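Glutathione transferase o1 (Bombyx mori, PDB 3RBT) belongs to the Omega class of glutathione transferases and may catalyse glutathione-dependent reactions such as glutathione transfer and dehydroascorbate reduction. Local coordinates at residues E135-N140 against H240-Y245; V183-L188 against D232-A237; N127-G132 against I149-I154; M174-V179 against D212-D217. All coordinates share one frame; numbering follows the deposited sequence.

Overall arrangement
All four contacts involve the helical half of the glutathione transferase fold. Contacts 1 and 2, with centres about 10 Å apart, form one continuous cluster: M242 SD meets Y234 CE2 at 3.6 Å, and F137 CZ meets L188 CD2 at 3.7 Å. Contact 3 shares helix 113-138 with contact 1 and touches contact 2 through L186 and L129. Contact 4 lies at the start of helix 174-186, about 18 Å from contact 2 and 22 Å from contact 1, centre to centre. Contacts 1 and 2 border the probable glutathione site: N35, probably at the place of the usual Omega-class cysteine, bonds to S241 and G243, and its neighbour M34 to R185.

Contact 1. Residues E135-N140 against H240-Y245; sequences ECFDTN and HSMGYY
A Met-aromatic contact between F137 and M242 ties the tail that follows helix 227-237 to the end of helix 113-138 in the helical domain of this Omega-class fold. The M242 methyl comes closest: CE lies 3.4 Å from F137 CD2, and SD, just behind, stands 3.6 Å from that same ring carbon. SD is 4.9 Å from the ring centroid and 72° off the ring normal, an oblique approach. With CG anti to the backbone N (chi1 -168°) and the chain extended beyond it, M242 spans the gap and meets the phenylalanine side chain at about a right angle. M242 also packs on S133 and L134 of helix 113-138, while the F137 ring meets that of Y234. The polar grip is next door: D138 OD1 accepts the backbone N-H of A239, and D138 O accepts from R238 NE. The H240 ring lies nearby, its NE2 4.9 Å from D138 OD1, so any attraction would be long-range. N35 bonds to the carbonyls of S241 and G243. With no hydrogen bond between E135-N140 and H240-Y245, their cohesion is dispersive and sulfur-aromatic; the directional bonds nearby are those of D138 with R238 and A239 and of N35 with the tail.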
loop_
_atom_site.group_PDB
_atom_site.type_symbol
_atom_site.label_atom_id
_atom_site.label_comp_id
_atom_site.label_asym_id
_atom_site.label_seq_id
_atom_site.Cartn_x
_atom_site.Cartn_y
_atom_site.Cartn_z
ATOM N N GLU A 135 7.195 -17.724 7.250
ATOM C CA GLU A 135 8.275 -18.696 7.144
ATOM C C GLU A 135 8.330 -19.602 8.378
ATOM O O GLU A 135 8.582 -20.807 8.269
ATOM C CB GLU A 135 9.608 -17.962 6.964
ATOM C CG GLU A 135 10.840 -18.859 6.881
ATOM C CD GLU A 135 12.130 -18.067 6.719
ATOM O OE1 GLU A 135 13.212 -18.632 6.969
ATOM O OE2 GLU A 135 12.066 -16.874 6.348
ATOM N N CYS A 136 8.091 -19.002 9.543
ATOM C CA CYS A 136 8.107 -19.705 10.816
ATOM C C CYS A 136 7.089 -20.841 10.840
ATOM O O CYS A 136 7.440 -21.981 11.134
ATOM C CB CYS A 136 7.838 -18.726 11.967
ATOM S SG CYS A 136 8.011 -19.427 13.625
ATOM N N PHE A 137 5.836 -20.526 10.509
ATOM C CA PHE A 137 4.743 -21.494 10.622
ATOM C C PHE A 137 4.804 -22.532 9.506
ATOM O O PHE A 137 4.131 -23.565 9.564
ATOM C CB PHE A 137 3.379 -20.791 10.635
ATOM C CG PHE A 137 3.226 -19.753 11.723
ATOM C CD1 PHE A 137 4.086 -19.724 12.827
ATOM C CD2 PHE A 137 2.198 -18.823 11.660
ATOM C CE1 PHE A 137 3.935 -18.773 13.828
ATOM C CE2 PHE A 137 2.035 -17.870 12.650
ATOM C CZ PHE A 137 2.909 -17.840 13.739
ATOM N N ASP A 138 5.628 -22.246 8.501
ATOM C CA ASP A 138 5.799 -23.107 7.346
ATOM C C ASP A 138 6.872 -24.171 7.605
ATOM O O ASP A 138 6.875 -25.217 6.955
ATOM C CB ASP A 138 6.184 -22.256 6.125
ATOM C CG ASP A 138 5.514 -22.717 4.838
ATOM O OD1 ASP A 138 4.407 -23.296 4.889
ATOM O OD2 ASP A 138 6.095 -22.471 3.760
ATOM N N THR A 139 7.764 -23.906 8.564
ATOM C CA THR A 139 8.964 -24.726 8.761
ATOM C C THR A 139 9.108 -25.326 10.171
ATOM O O THR A 139 10.208 -25.377 10.719
ATOM C CB THR A 139 10.245 -23.915 8.423
ATOM O OG1 THR A 139 10.328 -22.769 9.281
ATOM C CG2 THR A 139 10.241 -23.458 6.961
ATOM N N ASN A 140 8.004 -25.812 10.734
ATOM C CA ASN A 140 7.936 -26.215 12.153
ATOM C C ASN A 140 8.613 -25.219 13.119
ATOM O O ASN A 140 9.465 -25.593 13.937
ATOM C CB ASN A 140 8.431 -27.657 12.386
ATOM C CG ASN A 140 7.952 -28.235 13.722
ATOM O OD1 ASN A 140 6.769 -28.535 13.896
ATOM N ND2 ASN A 140 8.873 -28.389 14.666
ATOM N N HIS A 240 0.275 -22.797 4.000
ATOM C CA HIS A 240 -0.276 -22.961 2.646
ATOM C C HIS A 240 -1.431 -22.016 2.322
ATOM O O HIS A 240 -1.600 -21.574 1.175
ATOM C CB HIS A 240 -0.669 -24.421 2.405
ATOM C CG HIS A 240 0.511 -25.336 2.254
ATOM N ND1 HIS A 240 0.684 -26.465 3.026
ATOM C CD2 HIS A 240 1.586 -25.275 1.432
ATOM C CE1 HIS A 240 1.806 -27.067 2.678
ATOM N NE2 HIS A 240 2.374 -26.363 1.713
ATOM N N SER A 241 -2.196 -21.685 3.354
ATOM C CA SER A 241 -3.376 -20.854 3.217
ATOM C C SER A 241 -3.300 -19.562 4.068
ATOM O O SER A 241 -4.313 -18.921 4.346
ATOM C CB SER A 241 -4.606 -21.725 3.517
ATOM O OG SER A 241 -5.407 -21.190 4.547
ATOM N N MET A 242 -2.075 -19.173 4.425
ATOM C CA MET A 242 -1.791 -18.027 5.299
ATOM C C MET A 242 -1.521 -16.689 4.560
ATOM O O MET A 242 -1.620 -15.618 5.161
ATOM C CB MET A 242 -0.590 -18.386 6.193
ATOM C CG MET A 242 -0.307 -17.446 7.363
ATOM S SD MET A 242 1.110 -18.004 8.348
ATOM C CE MET A 242 1.450 -16.506 9.273
ATOM N N GLY A 243 -1.172 -16.755 3.274
ATOM C CA GLY A 243 -0.820 -15.555 2.495
ATOM C C GLY A 243 -1.988 -14.683 2.053
ATOM O O GLY A 243 -3.138 -14.921 2.430
ATOM N N TYR A 244 -1.691 -13.660 1.254
ATOM C CA TYR A 244 -2.735 -12.789 0.698
ATOM C C TYR A 244 -3.260 -13.315 -0.654
ATOM O O TYR A 244 -4.094 -12.691 -1.305
ATOM C CB TYR A 244 -2.261 -11.329 0.616
ATOM C CG TYR A 244 -0.980 -11.117 -0.169
ATOM C CD1 TYR A 244 -1.010 -10.940 -1.554
ATOM C CD2 TYR A 244 0.258 -11.082 0.474
ATOM C CE1 TYR A 244 0.163 -10.739 -2.281
ATOM C CE2 TYR A 244 1.444 -10.889 -0.246
ATOM C CZ TYR A 244 1.385 -10.719 -1.621
ATOM O OH TYR A 244 2.544 -10.522 -2.338
ATOM N N TYR A 245 -2.754 -14.472 -1.060
ATOM C CA TYR A 245 -3.264 -15.196 -2.221
ATOM C C TYR A 245 -3.204 -16.693 -1.948
ATOM O O TYR A 245 -2.426 -17.155 -1.106
ATOM C CB TYR A 245 -2.491 -14.846 -3.504
ATOM C CG TYR A 245 -0.994 -15.045 -3.409
ATOM C CD1 TYR A 245 -0.181 -14.074 -2.817
ATOM C CD2 TYR A 245 -0.383 -16.197 -3.918
ATOM C CE1 TYR A 245 1.196 -14.239 -2.719
ATOM C CE2 TYR A 245 1.011 -16.374 -3.826
ATOM C CZ TYR A 245 1.788 -15.386 -3.223
ATOM O OH TYR A 245 3.157 -15.528 -3.113
#

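Contact 2. Residues V183-L188 against D232-A237; sequences VERLYL and DYYKNA
R185 and Y234 meet in the buried part of this contact, where helix 174-186 faces the C-terminal helix 227-237. R185 NE gives its N-H to Y234 OH at 2.9 Å with an angle of 151° at the hydrogen, and the oxygen lies almost exactly in the guanidinium plane. R185 CG lies anti to the carbonyl carbon (chi1 -78°), and the chain extended from there carries NE to the hydroxyl. Guanidinium and phenol ring are turned 68° apart, so the arginine meets the ring's edge and does not stack. Beside it, L188 CD2 packs on Y234 CD1 at 3.7 Å, crossing the tyrosine at about a right angle. Y233 CD1 sits over one face of the Y234 ring. The far side of helix 227-237 is loose: D232, K235 and N236 are exposed and do not touch V183-L188. A phenylalanine at Y234 would probably keep the leucine packing but leave R185 NE without its acceptor and break this tie to helix 227-237. R185 NH1 also bonds to P181 O and H39 ND1, and NH2 to M34 O. One buried guanidinium thus joins both helices to the loop before helix 36-47 and to that helix, and these acceptors probably offset its charge.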
loop_
_atom_site.group_PDB
_atom_site.type_symbol
_atom_site.label_atom_id
_atom_site.label_comp_id
_atom_site.label_asym_id
_atom_site.label_seq_id
_atom_site.Cartn_x
_atom_site.Cartn_y
_atom_site.Cartn_z
ATOM N N VAL A 183 -0.115 -10.910 15.703
ATOM C CA VAL A 183 0.255 -10.903 17.117
ATOM C C VAL A 183 -0.437 -12.041 17.897
ATOM O O VAL A 183 0.199 -12.739 18.685
ATOM C CB VAL A 183 0.024 -9.514 17.765
ATOM C CG1 VAL A 183 0.307 -9.552 19.263
ATOM C CG2 VAL A 183 0.918 -8.477 17.101
ATOM N N GLU A 184 -1.731 -12.237 17.658
ATOM C CA GLU A 184 -2.479 -13.306 18.325
ATOM C C GLU A 184 -1.900 -14.690 17.999
ATOM O O GLU A 184 -1.846 -15.569 18.864
ATOM C CB GLU A 184 -3.941 -13.253 17.913
ATOM C CG GLU A 184 -4.870 -14.010 18.826
ATOM C CD GLU A 184 -6.292 -13.925 18.338
ATOM O OE1 GLU A 184 -6.682 -14.770 17.498
ATOM O OE2 GLU A 184 -7.014 -13.002 18.783
ATOM N N ARG A 185 -1.485 -14.863 16.740
ATOM C CA ARG A 185 -0.858 -16.099 16.275
ATOM C C ARG A 185 0.492 -16.368 16.936
ATOM O O ARG A 185 0.823 -17.519 17.195
ATOM C CB ARG A 185 -0.721 -16.107 14.752
ATOM C CG ARG A 185 -2.035 -16.422 14.059
ATOM C CD ARG A 185 -2.062 -15.994 12.596
ATOM N NE ARG A 185 -3.321 -16.420 11.984
ATOM C CZ ARG A 185 -4.494 -15.812 12.168
ATOM N NH1 ARG A 185 -4.583 -14.740 12.947
ATOM N NH2 ARG A 185 -5.589 -16.284 11.580
ATOM N N LEU A 186 1.244 -15.310 17.236
ATOM C CA LEU A 186 2.566 -15.455 17.861
ATOM C C LEU A 186 2.542 -16.210 19.184
ATOM O O LEU A 186 3.489 -16.931 19.496
ATOM C CB LEU A 186 3.255 -14.103 18.044
ATOM C CG LEU A 186 3.618 -13.360 16.756
ATOM C CD1 LEU A 186 4.287 -12.026 17.068
ATOM C CD2 LEU A 186 4.498 -14.216 15.842
ATOM N N TYR A 187 1.461 -16.047 19.951
ATOM C CA TYR A 187 1.301 -16.750 21.230
ATOM C C TYR A 187 1.425 -18.280 21.100
ATOM O O TYR A 187 1.741 -18.954 22.075
ATOM C CB TYR A 187 -0.030 -16.380 21.911
ATOM C CG TYR A 187 -0.149 -14.929 22.365
ATOM C CD1 TYR A 187 0.500 -14.471 23.515
ATOM C CD2 TYR A 187 -0.935 -14.025 21.659
ATOM C CE1 TYR A 187 0.377 -13.141 23.935
ATOM C CE2 TYR A 187 -1.066 -12.702 22.067
ATOM C CZ TYR A 187 -0.406 -12.266 23.197
ATOM O OH TYR A 187 -0.547 -10.956 23.587
ATOM N N LEU A 188 1.185 -18.824 19.902
ATOM C CA LEU A 188 1.352 -20.264 19.676
ATOM C C LEU A 188 2.786 -20.709 20.002
ATOM O O LEU A 188 3.013 -21.859 20.372
ATOM C CB LEU A 188 0.964 -20.669 18.243
ATOM C CG LEU A 188 1.849 -20.315 17.034
ATOM C CD1 LEU A 188 3.015 -21.275 16.866
ATOM C CD2 LEU A 188 1.039 -20.282 15.745
ATOM N N ASP A 232 -1.900 -26.384 16.848
ATOM C CA ASP A 232 -2.408 -27.578 16.190
ATOM C C ASP A 232 -2.775 -27.321 14.726
ATOM O O ASP A 232 -2.540 -28.178 13.872
ATOM C CB ASP A 232 -3.577 -28.171 16.984
ATOM C CG ASP A 232 -3.110 -28.882 18.241
ATOM O OD1 ASP A 232 -1.999 -29.446 18.206
ATOM O OD2 ASP A 232 -3.838 -28.877 19.256
ATOM N N TYR A 233 -3.324 -26.139 14.438
ATOM C CA TYR A 233 -3.609 -25.759 13.054
ATOM C C TYR A 233 -2.353 -25.609 12.196
ATOM O O TYR A 233 -2.261 -26.200 11.118
ATOM C CB TYR A 233 -4.425 -24.463 12.944
ATOM C CG TYR A 233 -4.539 -24.043 11.490
ATOM C CD1 TYR A 233 -3.684 -23.079 10.945
ATOM C CD2 TYR A 233 -5.457 -24.662 10.641
ATOM C CE1 TYR A 233 -3.762 -22.721 9.595
ATOM C CE2 TYR A 233 -5.548 -24.307 9.294
ATOM C CZ TYR A 233 -4.696 -23.342 8.782
ATOM O OH TYR A 233 -4.788 -23.004 7.459
ATOM N N TYR A 234 -1.406 -24.793 12.655
ATOM C CA TYR A 234 -0.229 -24.500 11.845
ATOM C C TYR A 234 0.730 -25.683 11.672
ATOM O O TYR A 234 1.355 -25.808 10.620
ATOM C CB TYR A 234 0.477 -23.212 12.305
ATOM C CG TYR A 234 -0.253 -21.970 11.809
ATOM C CD1 TYR A 234 -0.938 -21.136 12.687
ATOM C CD2 TYR A 234 -0.275 -21.655 10.451
ATOM C CE1 TYR A 234 -1.623 -20.005 12.220
ATOM C CE2 TYR A 234 -0.954 -20.538 9.970
ATOM C CZ TYR A 234 -1.627 -19.719 10.855
ATOM O OH TYR A 234 -2.292 -18.626 10.369
ATOM N N LYS A 235 0.833 -26.559 12.671
ATOM C CA LYS A 235 1.696 -27.736 12.523
ATOM C C LYS A 235 1.230 -28.617 11.355
ATOM O O LYS A 235 2.044 -29.069 10.558
ATOM C CB LYS A 235 1.840 -28.533 13.830
ATOM C CG LYS A 235 0.581 -29.222 14.339
ATOM C CD LYS A 235 0.907 -30.547 15.043
ATOM C CE LYS A 235 1.396 -30.368 16.480
ATOM N NZ LYS A 235 1.699 -31.703 17.098
ATOM N N ASN A 236 -0.084 -28.802 11.229
ATOM C CA ASN A 236 -0.664 -29.614 10.160
ATOM C C ASN A 236 -0.797 -28.918 8.806
ATOM O O ASN A 236 -0.508 -29.517 7.772
ATOM C CB ASN A 236 -2.021 -30.181 10.593
ATOM C CG ASN A 236 -1.881 -31.340 11.559
ATOM O OD1 ASN A 236 -1.072 -32.255 11.344
ATOM N ND2 ASN A 236 -2.671 -31.318 12.629
ATOM N N ALA A 237 -1.240 -27.664 8.811
ATOM C CA ALA A 237 -1.505 -26.948 7.561
ATOM C C ALA A 237 -0.314 -26.138 7.080
ATOM O O ALA A 237 -0.227 -25.804 5.894
ATOM C CB ALA A 237 -2.727 -26.049 7.700
#

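Contact 3. Residues N127-G132 against I149-I154; sequences NELIKG and IQTLEI
T151 faces L129 across the interface of two helices, turning its methyl to the leucine and its hydroxyl toward E128. CG2, anti to the T151 backbone N, lies against L129 CB at 3.6 Å, while OG1 points to the other side, 3.7 Å from E128 CB. L129 reaches past the threonine and sets CD2 against L152 CD2 at 3.5 Å, the two leucines crossing obliquely. The L129 branch is nearly eclipsed, chi2 15°, which suggests some strain. These side chains mesh between helices 113-138 and 145-162, a neighbouring antiparallel pair in the helical domain of the glutathione transferase fold; locally the axes run 154° apart and approach to 8.6 Å. With a T151 to L129 CA separation of 5.7 Å, the small threonine probably lets the backbones come close at this point. L129 N lies near T151 OG1, but the angle is too poor for a hydrogen bond. The hydroxyl is served otherwise: T151 OG1 donates to Q147 O of its own helix and accepts from a water at 2.9 Å. That same water donates to E128 OE1 at 2.6 Å, bridging the helices along their polar margin. E128, extended beyond CG, carries its other oxygen, OE2, to a salt bridge with R72 NH1 of the second subunit. On the apolar side L152 packs on F204, and L129 also packs on I148 and on L186 of helix 174-186.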
loop_
_atom_site.group_PDB
_atom_site.type_symbol
_atom_site.label_atom_id
_atom_site.label_comp_id
_atom_site.label_asym_id
_atom_site.label_seq_id
_atom_site.Cartn_x
_atom_site.Cartn_y
_atom_site.Cartn_z
ATOM N N ASN A 127 4.731 -5.593 7.682
ATOM C CA ASN A 127 4.889 -6.674 6.690
ATOM C C ASN A 127 6.136 -7.538 6.908
ATOM O O ASN A 127 6.164 -8.701 6.493
ATOM C CB ASN A 127 4.879 -6.129 5.256
ATOM C CG ASN A 127 3.492 -5.739 4.788
ATOM O OD1 ASN A 127 2.475 -6.231 5.300
ATOM N ND2 ASN A 127 3.438 -4.846 3.806
ATOM N N GLU A 128 7.158 -6.965 7.546
ATOM C CA GLU A 128 8.381 -7.705 7.861
ATOM C C GLU A 128 8.139 -8.770 8.947
ATOM O O GLU A 128 8.706 -9.871 8.890
ATOM C CB GLU A 128 9.544 -6.754 8.206
ATOM C CG GLU A 128 9.969 -5.866 7.014
ATOM C CD GLU A 128 11.122 -4.912 7.311
ATOM O OE1 GLU A 128 11.289 -4.490 8.475
ATOM O OE2 GLU A 128 11.864 -4.567 6.365
ATOM N N LEU A 129 7.266 -8.455 9.905
ATOM C CA LEU A 129 6.858 -9.413 10.932
ATOM C C LEU A 129 6.016 -10.519 10.293
ATOM O O LEU A 129 6.194 -11.702 10.599
ATOM C CB LEU A 129 6.118 -8.691 12.065
ATOM C CG LEU A 129 5.493 -9.342 13.321
ATOM C CD1 LEU A 129 5.949 -10.752 13.587
ATOM C CD2 LEU A 129 5.766 -8.495 14.547
ATOM N N ILE A 130 5.130 -10.129 9.378
ATOM C CA ILE A 130 4.310 -11.079 8.632
ATOM C C ILE A 130 5.177 -12.086 7.852
ATOM O O ILE A 130 4.946 -13.298 7.951
ATOM C CB ILE A 130 3.308 -10.357 7.699
ATOM C CG1 ILE A 130 2.289 -9.552 8.524
ATOM C CG2 ILE A 130 2.598 -11.345 6.805
ATOM C CD1 ILE A 130 1.398 -8.630 7.696
ATOM N N LYS A 131 6.173 -11.587 7.112
ATOM C CA LYS A 131 7.083 -12.447 6.335
ATOM C C LYS A 131 7.783 -13.485 7.219
ATOM O O LYS A 131 7.774 -14.675 6.906
ATOM C CB LYS A 131 8.133 -11.626 5.568
ATOM C CG LYS A 131 7.575 -10.798 4.414
ATOM C CD LYS A 131 8.671 -9.937 3.765
ATOM C CE LYS A 131 8.094 -9.064 2.655
ATOM N NZ LYS A 131 9.177 -8.459 1.825
ATOM N N GLY A 132 8.383 -13.017 8.315
ATOM C CA GLY A 132 9.016 -13.886 9.307
ATOM C C GLY A 132 8.066 -14.906 9.923
ATOM O O GLY A 132 8.425 -16.069 10.101
ATOM N N ILE A 149 11.297 -10.401 15.859
ATOM C CA ILE A 149 11.901 -9.653 16.963
ATOM C C ILE A 149 12.237 -8.203 16.589
ATOM O O ILE A 149 11.881 -7.275 17.315
ATOM C CB ILE A 149 13.139 -10.405 17.536
ATOM C CG1 ILE A 149 12.694 -11.752 18.128
ATOM C CG2 ILE A 149 13.861 -9.555 18.586
ATOM C CD1 ILE A 149 13.791 -12.805 18.241
ATOM N N GLN A 150 12.899 -8.023 15.449
ATOM C CA GLN A 150 13.267 -6.694 14.941
ATOM C C GLN A 150 12.068 -5.766 14.748
ATOM O O GLN A 150 12.136 -4.577 15.076
ATOM C CB GLN A 150 14.031 -6.820 13.621
ATOM C CG GLN A 150 15.418 -7.423 13.766
ATOM C CD GLN A 150 16.415 -6.460 14.388
ATOM O OE1 GLN A 150 16.863 -6.657 15.523
ATOM N NE2 GLN A 150 16.767 -5.407 13.646
ATOM N N THR A 151 10.980 -6.315 14.204
ATOM C CA THR A 151 9.751 -5.555 14.013
ATOM C C THR A 151 9.116 -5.217 15.363
ATOM O O THR A 151 8.643 -4.098 15.562
ATOM C CB THR A 151 8.744 -6.307 13.118
ATOM O OG1 THR A 151 9.402 -6.733 11.917
ATOM C CG2 THR A 151 7.562 -5.411 12.753
ATOM N N LEU A 152 9.126 -6.176 16.292
ATOM C CA LEU A 152 8.582 -5.935 17.627
ATOM C C LEU A 152 9.305 -4.802 18.372
ATOM O O LEU A 152 8.673 -4.070 19.135
ATOM C CB LEU A 152 8.549 -7.220 18.470
ATOM C CG LEU A 152 7.584 -8.347 18.061
ATOM C CD1 LEU A 152 7.731 -9.560 18.990
ATOM C CD2 LEU A 152 6.127 -7.882 18.011
ATOM N N GLU A 153 10.610 -4.648 18.139
ATOM C CA GLU A 153 11.369 -3.542 18.750
ATOM C C GLU A 153 10.851 -2.187 18.256
ATOM O O GLU A 153 10.733 -1.242 19.032
ATOM C CB GLU A 153 12.887 -3.670 18.509
ATOM C CG GLU A 153 13.744 -2.924 19.564
ATOM C CD GLU A 153 15.260 -3.073 19.371
ATOM O OE1 GLU A 153 15.959 -3.467 20.339
ATOM O OE2 GLU A 153 15.761 -2.785 18.260
ATOM N N ILE A 154 10.545 -2.106 16.961
ATOM C CA ILE A 154 10.014 -0.883 16.354
ATOM C C ILE A 154 8.658 -0.519 16.971
ATOM O O ILE A 154 8.429 0.625 17.366
ATOM C CB ILE A 154 9.913 -1.024 14.802
ATOM C CG1 ILE A 154 11.314 -0.968 14.173
ATOM C CG2 ILE A 154 9.005 0.056 14.192
ATOM C CD1 ILE A 154 11.405 -1.626 12.800
HETATM O O HOH W 1 9.857 -4.241 10.600
#

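Contact 4. Residues M174-V179 against D212-D217; sequences MLDYMV and DQMQLD
Y177 and D176, in the first turn of helix 174-186, meet M214 near the end of helix 205-216 and D217 just past it, within the helical domain of the glutathione transferase fold. D176 OD2 bonds back to G173 N, resembling the aspartate half of the N-terminal capping box known in this superfamily. Hydrogen bonding across the contact rests on Y177 OH, which donates to D217 OD2 at 2.6 Å. The carboxylate oxygen is met on its syn side, 22° out of the carboxylate plane, and lies at the ring's edge; ring and carboxylate are turned 41° apart. D217 also holds the N-cap position of the next helix, 218-222. A phenylalanine in place of Y177 would probably leave D217 OD2 without its tyrosine donor and the carboxylate freer to swing. The buried D176 carboxylate has further partners: OD1 meets W210 NE1 and F167 N, and OD2 also takes G168 N. Apolar packing comes from M214, bent at chi2 and chi3, which curls its sulfur to 4.1 Å from D176 CB. Y177 also packs on L43 and A47 of helix 36-47. M214 CE ends 3.8 Å from D176 O and 4.2 Å from Y177 CD2.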
loop_
_atom_site.group_PDB
_atom_site.type_symbol
_atom_site.label_atom_id
_atom_site.label_comp_id
_atom_site.label_asym_id
_atom_site.label_seq_id
_atom_site.Cartn_x
_atom_site.Cartn_y
_atom_site.Cartn_z
ATOM N N MET A 174 -7.523 1.722 13.978
ATOM C CA MET A 174 -7.184 0.937 12.793
ATOM C C MET A 174 -5.851 0.174 12.899
ATOM O O MET A 174 -5.784 -1.005 12.554
ATOM C CB MET A 174 -7.169 1.823 11.539
ATOM C CG MET A 174 -6.938 1.041 10.245
ATOM S SD MET A 174 -8.292 -0.120 9.915
ATOM C CE MET A 174 -9.447 0.938 9.032
ATOM N N LEU A 175 -4.794 0.840 13.353
ATOM C CA LEU A 175 -3.489 0.171 13.467
ATOM C C LEU A 175 -3.549 -1.058 14.404
ATOM O O LEU A 175 -3.090 -2.144 14.038
ATOM C CB LEU A 175 -2.389 1.155 13.889
ATOM C CG LEU A 175 -0.956 0.612 13.992
ATOM C CD1 LEU A 175 -0.457 0.022 12.645
ATOM C CD2 LEU A 175 0.003 1.681 14.505
ATOM N N ASP A 176 -4.143 -0.893 15.584
ATOM C CA ASP A 176 -4.341 -2.014 16.507
ATOM C C ASP A 176 -4.948 -3.262 15.853
ATOM O O ASP A 176 -4.403 -4.353 15.982
ATOM C CB ASP A 176 -5.188 -1.571 17.697
ATOM C CG ASP A 176 -4.551 -0.439 18.454
ATOM O OD1 ASP A 176 -3.644 -0.698 19.281
ATOM O OD2 ASP A 176 -4.948 0.719 18.205
ATOM N N TYR A 177 -6.065 -3.099 15.150
ATOM C CA TYR A 177 -6.739 -4.239 14.530
ATOM C C TYR A 177 -6.006 -4.779 13.291
ATOM O O TYR A 177 -6.045 -5.983 13.037
ATOM C CB TYR A 177 -8.192 -3.904 14.183
ATOM C CG TYR A 177 -9.096 -3.686 15.389
ATOM C CD1 TYR A 177 -9.776 -2.483 15.569
ATOM C CD2 TYR A 177 -9.282 -4.692 16.336
ATOM C CE1 TYR A 177 -10.612 -2.288 16.665
ATOM C CE2 TYR A 177 -10.116 -4.504 17.428
ATOM C CZ TYR A 177 -10.769 -3.301 17.592
ATOM O OH TYR A 177 -11.592 -3.122 18.684
ATOM N N MET A 178 -5.357 -3.895 12.528
ATOM C CA MET A 178 -4.581 -4.310 11.349
ATOM C C MET A 178 -3.442 -5.256 11.727
ATOM O O MET A 178 -3.116 -6.181 10.992
ATOM C CB MET A 178 -3.999 -3.093 10.606
ATOM C CG MET A 178 -5.021 -2.245 9.815
ATOM S SD MET A 178 -6.158 -3.187 8.779
ATOM C CE MET A 178 -5.217 -3.373 7.285
ATOM N N VAL A 179 -2.861 -5.010 12.889
ATOM C CA VAL A 179 -1.668 -5.684 13.367
ATOM C C VAL A 179 -2.005 -6.951 14.178
ATOM O O VAL A 179 -1.228 -7.922 14.194
ATOM C CB VAL A 179 -0.847 -4.648 14.195
ATOM C CG1 VAL A 179 -0.272 -5.210 15.437
ATOM C CG2 VAL A 179 0.199 -3.947 13.312
ATOM N N ASP A 212 -2.086 -8.067 26.135
ATOM C CA ASP A 212 -3.004 -8.507 27.187
ATOM C C ASP A 212 -4.325 -7.756 27.117
ATOM O O ASP A 212 -5.394 -8.356 27.217
ATOM C CB ASP A 212 -2.371 -8.321 28.574
ATOM C CG ASP A 212 -1.233 -9.282 28.825
ATOM O OD1 ASP A 212 -1.202 -10.351 28.173
ATOM O OD2 ASP A 212 -0.372 -8.975 29.673
ATOM N N GLN A 213 -4.239 -6.441 26.943
ATOM C CA GLN A 213 -5.424 -5.602 26.828
ATOM C C GLN A 213 -6.235 -5.914 25.569
ATOM O O GLN A 213 -7.459 -5.966 25.624
ATOM C CB GLN A 213 -5.041 -4.118 26.885
ATOM C CG GLN A 213 -4.641 -3.642 28.285
ATOM C CD GLN A 213 -5.803 -3.657 29.257
ATOM O OE1 GLN A 213 -6.878 -3.118 28.969
ATOM N NE2 GLN A 213 -5.598 -4.272 30.418
ATOM N N MET A 214 -5.551 -6.132 24.445
ATOM C CA MET A 214 -6.227 -6.505 23.203
ATOM C C MET A 214 -6.988 -7.815 23.373
ATOM O O MET A 214 -8.080 -7.959 22.847
ATOM C CB MET A 214 -5.234 -6.636 22.044
ATOM C CG MET A 214 -4.709 -5.321 21.487
ATOM S SD MET A 214 -5.939 -4.274 20.673
ATOM C CE MET A 214 -6.302 -5.230 19.193
ATOM N N GLN A 215 -6.419 -8.763 24.117
ATOM C CA GLN A 215 -7.091 -10.051 24.346
ATOM C C GLN A 215 -8.448 -9.927 25.054
ATOM O O GLN A 215 -9.318 -10.791 24.896
ATOM C CB GLN A 215 -6.179 -11.020 25.098
ATOM C CG GLN A 215 -5.057 -11.593 24.228
ATOM C CD GLN A 215 -4.106 -12.465 25.016
ATOM O OE1 GLN A 215 -2.975 -12.067 25.295
ATOM N NE2 GLN A 215 -4.570 -13.657 25.404
ATOM N N LEU A 216 -8.630 -8.848 25.813
ATOM C CA LEU A 216 -9.873 -8.612 26.542
ATOM C C LEU A 216 -10.929 -7.867 25.729
ATOM O O LEU A 216 -12.091 -7.800 26.140
ATOM C CB LEU A 216 -9.592 -7.878 27.863
ATOM C CG LEU A 216 -8.608 -8.542 28.838
ATOM C CD1 LEU A 216 -8.394 -7.679 30.082
ATOM C CD2 LEU A 216 -9.079 -9.938 29.230
ATOM N N ASP A 217 -10.527 -7.328 24.577
ATOM C CA ASP A 217 -11.412 -6.565 23.686
ATOM C C ASP A 217 -12.503 -7.472 23.111
ATOM O O ASP A 217 -12.215 -8.552 22.587
ATOM C CB ASP A 217 -10.580 -5.928 22.561
ATOM C CG ASP A 217 -11.316 -4.822 21.819
ATOM O OD1 ASP A 217 -11.728 -3.820 22.450
ATOM O OD2 ASP A 217 -11.454 -4.938 20.588
#